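Local coordinates for peroxinectin A (Dictyostelium discoideum, PDB 6ERC), which catalyses the hydrogen peroxide-dependent oxidation of phenolic donors and of iodide and thiocyanate as a secreted haem peroxidase of the animal type, at residues F296-F301 with H390-Y395. Residues are numbered along the deposited sequence; the frame is centred on the assembly and turned at random.
With HEM (protoporphyrin IX containing Fe), chain F.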
# COMPACT_ATOMS: atom_id res chain seq x y z
N PHE A 296 -10.66 1.87 -4.40
CA PHE A 296 -9.90 1.01 -3.49
C PHE A 296 -8.56 1.65 -3.15
O PHE A 296 -8.26 1.89 -1.97
CB PHE A 296 -9.69 -0.37 -4.13
CG PHE A 296 -8.79 -1.27 -3.33
CD1 PHE A 296 -9.28 -2.03 -2.28
CD2 PHE A 296 -7.44 -1.38 -3.65
CE1 PHE A 296 -8.45 -2.87 -1.56
CE2 PHE A 296 -6.60 -2.22 -2.93
CZ PHE A 296 -7.11 -2.96 -1.88
N THR A 297 -7.75 1.94 -4.16
CA THR A 297 -6.41 2.46 -3.90
C THR A 297 -6.44 3.93 -3.50
O THR A 297 -5.62 4.35 -2.68
CB THR A 297 -5.53 2.25 -5.14
OG1 THR A 297 -4.18 2.59 -4.82
CG2 THR A 297 -5.99 3.11 -6.31
N THR A 298 -7.36 4.72 -4.06
CA THR A 298 -7.38 6.15 -3.77
C THR A 298 -8.02 6.45 -2.42
O THR A 298 -7.57 7.36 -1.72
CB THR A 298 -8.12 6.89 -4.88
OG1 THR A 298 -7.61 6.49 -6.16
CG2 THR A 298 -7.96 8.39 -4.72
N THR A 299 -9.06 5.71 -2.04
CA THR A 299 -9.88 6.06 -0.89
C THR A 299 -9.83 5.00 0.20
O THR A 299 -9.29 5.25 1.28
CB THR A 299 -11.32 6.32 -1.34
OG1 THR A 299 -11.31 7.15 -2.51
CG2 THR A 299 -12.11 7.01 -0.24
N ALA A 300 -10.39 3.81 -0.04
CA ALA A 300 -10.62 2.86 1.04
C ALA A 300 -9.32 2.39 1.67
O ALA A 300 -9.13 2.51 2.89
CB ALA A 300 -11.42 1.66 0.51
N PHE A 301 -8.40 1.86 0.87
CA PHE A 301 -7.23 1.20 1.42
C PHE A 301 -6.16 2.17 1.89
O PHE A 301 -5.11 1.72 2.38
CB PHE A 301 -6.62 0.25 0.39
CG PHE A 301 -5.85 -0.88 1.00
CD1 PHE A 301 -6.50 -1.95 1.56
CD2 PHE A 301 -4.46 -0.86 1.01
CE1 PHE A 301 -5.79 -2.99 2.13
CE2 PHE A 301 -3.75 -1.90 1.57
CZ PHE A 301 -4.41 -2.97 2.14
N HIS A 390 -8.66 12.44 -8.69
CA HIS A 390 -9.32 11.33 -9.36
C HIS A 390 -10.82 11.52 -9.49
O HIS A 390 -11.47 10.73 -10.19
CB HIS A 390 -9.06 10.02 -8.61
CG HIS A 390 -7.63 9.58 -8.61
ND1 HIS A 390 -7.24 8.30 -8.31
CD2 HIS A 390 -6.49 10.27 -8.88
CE1 HIS A 390 -5.93 8.20 -8.39
NE2 HIS A 390 -5.45 9.39 -8.74
N GLY A 391 -11.39 12.53 -8.84
CA GLY A 391 -12.82 12.76 -8.93
C GLY A 391 -13.64 11.79 -8.11
O GLY A 391 -14.72 11.36 -8.54
N ILE A 392 -13.15 11.40 -6.93
CA ILE A 392 -13.92 10.51 -6.06
C ILE A 392 -15.20 11.21 -5.64
O ILE A 392 -15.15 12.37 -5.17
CB ILE A 392 -13.09 10.10 -4.83
CG1 ILE A 392 -11.85 9.30 -5.26
CG2 ILE A 392 -13.93 9.29 -3.84
CD1 ILE A 392 -12.14 7.94 -5.90
N PRO A 393 -16.37 10.60 -5.80
CA PRO A 393 -17.62 11.27 -5.43
C PRO A 393 -17.64 11.64 -3.95
O PRO A 393 -16.82 11.14 -3.17
CB PRO A 393 -18.70 10.23 -5.75
CG PRO A 393 -18.09 9.37 -6.77
CD PRO A 393 -16.63 9.30 -6.43
N PRO A 394 -18.55 12.52 -3.54
CA PRO A 394 -18.70 12.82 -2.11
C PRO A 394 -19.14 11.60 -1.31
O PRO A 394 -19.65 10.62 -1.85
CB PRO A 394 -19.77 13.91 -2.09
CG PRO A 394 -19.70 14.54 -3.43
CD PRO A 394 -19.34 13.44 -4.38
N TYR A 395 -18.94 11.70 0.00
CA TYR A 395 -19.23 10.60 0.92
C TYR A 395 -20.61 10.00 0.66
O TYR A 395 -20.74 8.79 0.42
CB TYR A 395 -19.10 11.10 2.36
CG TYR A 395 -19.47 10.09 3.43
CD1 TYR A 395 -18.75 8.91 3.59
CD2 TYR A 395 -20.53 10.33 4.29
CE1 TYR A 395 -19.09 8.00 4.57
CE2 TYR A 395 -20.88 9.43 5.27
CZ TYR A 395 -20.15 8.27 5.41
OH TYR A 395 -20.50 7.37 6.40
CHA HEM F . 0.03 5.85 -1.10
CHB HEM F . 3.41 6.86 2.20
CHC HEM F . 1.68 3.30 5.03
CHD HEM F . -1.85 2.47 1.82
C1A HEM F . 1.05 6.47 -0.42
C2A HEM F . 1.73 7.68 -0.83
C3A HEM F . 2.67 7.96 0.08
C4A HEM F . 2.61 6.94 1.10
CMA HEM F . 3.65 9.16 0.06
CAA HEM F . 1.39 8.47 -2.10
CBA HEM F . 0.80 9.80 -1.64
CGA HEM F . -0.06 10.38 -2.74
O1A HEM F . -1.09 9.75 -3.10
O2A HEM F . 0.28 11.48 -3.24
C1B HEM F . 3.25 5.97 3.24
C2B HEM F . 4.09 5.89 4.40
C3B HEM F . 3.62 4.90 5.19
C4B HEM F . 2.46 4.33 4.54
CMB HEM F . 5.31 6.81 4.61
CAB HEM F . 4.14 4.40 6.55
CBB HEM F . 5.16 4.97 7.20
C1C HEM F . 0.57 2.76 4.42
C2C HEM F . -0.26 1.69 4.93
C3C HEM F . -1.24 1.46 4.04
C4C HEM F . -1.05 2.38 2.94
CMC HEM F . 0.02 1.02 6.29
CAC HEM F . -2.43 0.46 4.00
CBC HEM F . -2.71 -0.45 4.94
C1D HEM F . -1.62 3.28 0.73
C2D HEM F . -2.36 3.26 -0.51
C3D HEM F . -1.84 4.20 -1.30
C4D HEM F . -0.75 4.84 -0.60
CMD HEM F . -3.55 2.33 -0.81
CAD HEM F . -2.26 4.57 -2.73
CBD HEM F . -1.62 3.51 -3.63
CGD HEM F . -1.22 4.09 -4.96
O1D HEM F . -0.11 4.67 -5.05
O2D HEM F . -2.00 3.98 -5.94
NA HEM F . 1.62 6.05 0.76
NB HEM F . 2.26 5.01 3.35
NC HEM F . 0.06 3.16 3.20
ND HEM F . -0.64 4.25 0.64
FE HEM F . 0.82 4.59 1.95
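His390 ND1 is the polar atom on which this contact turns: it is hydrogen-bonded to the side-chain oxygen of Asn294, while the hydroxyl Thr298 OG1 lies 2.8 Å from it, oblique to the imidazole. That hydroxyl is hydrogen-bonded to the main-chain oxygen of Asn294, one helical turn earlier, so Asn294 meets the histidine with its side chain and Thr298 with its backbone. On the far side of the ring NE2 pairs with Thr119, which fixes the imidazole's rotation at both nitrogens. A leucine in place of His390 would probably leave Asn294 and Thr119 without their shared partner and let the amide of Asn294 turn.

Beyond the ring, Ile392 packs against the two threonines. Thr298 OG1 lies beside the backbone N (chi1 -50°), which leaves the methyl CG2 anti to that N, 3.7 Å from His390 ND1 and 4.0 Å from Ile392 CG1. Ile392 runs past the Thr299 hydroxyl in the opposite direction, its CG1 3.5 Å and its CD1 3.6 Å from Thr299 OG1; buried there, this oxygen is satisfied by Asn387.

A neighbouring flank faces the cofactor, a worked example of a haem-pocket helix that also packs against a loop behind it. Thr297 OG1 donates a 2.8 Å hydrogen bond to propionate oxygen O2D, and Phe301, following the helix, brings CE2 within 3.6 Å of HEM CAC. Helix 294-300 thus separates the haem from loop 391-394, between helices 379-390 and 395-401; helix 452-467 packs against Phe296, Thr299 and Ala300, helix 435-441 touches Thr299 and Ile392, and strand 113-124 supplies Thr119.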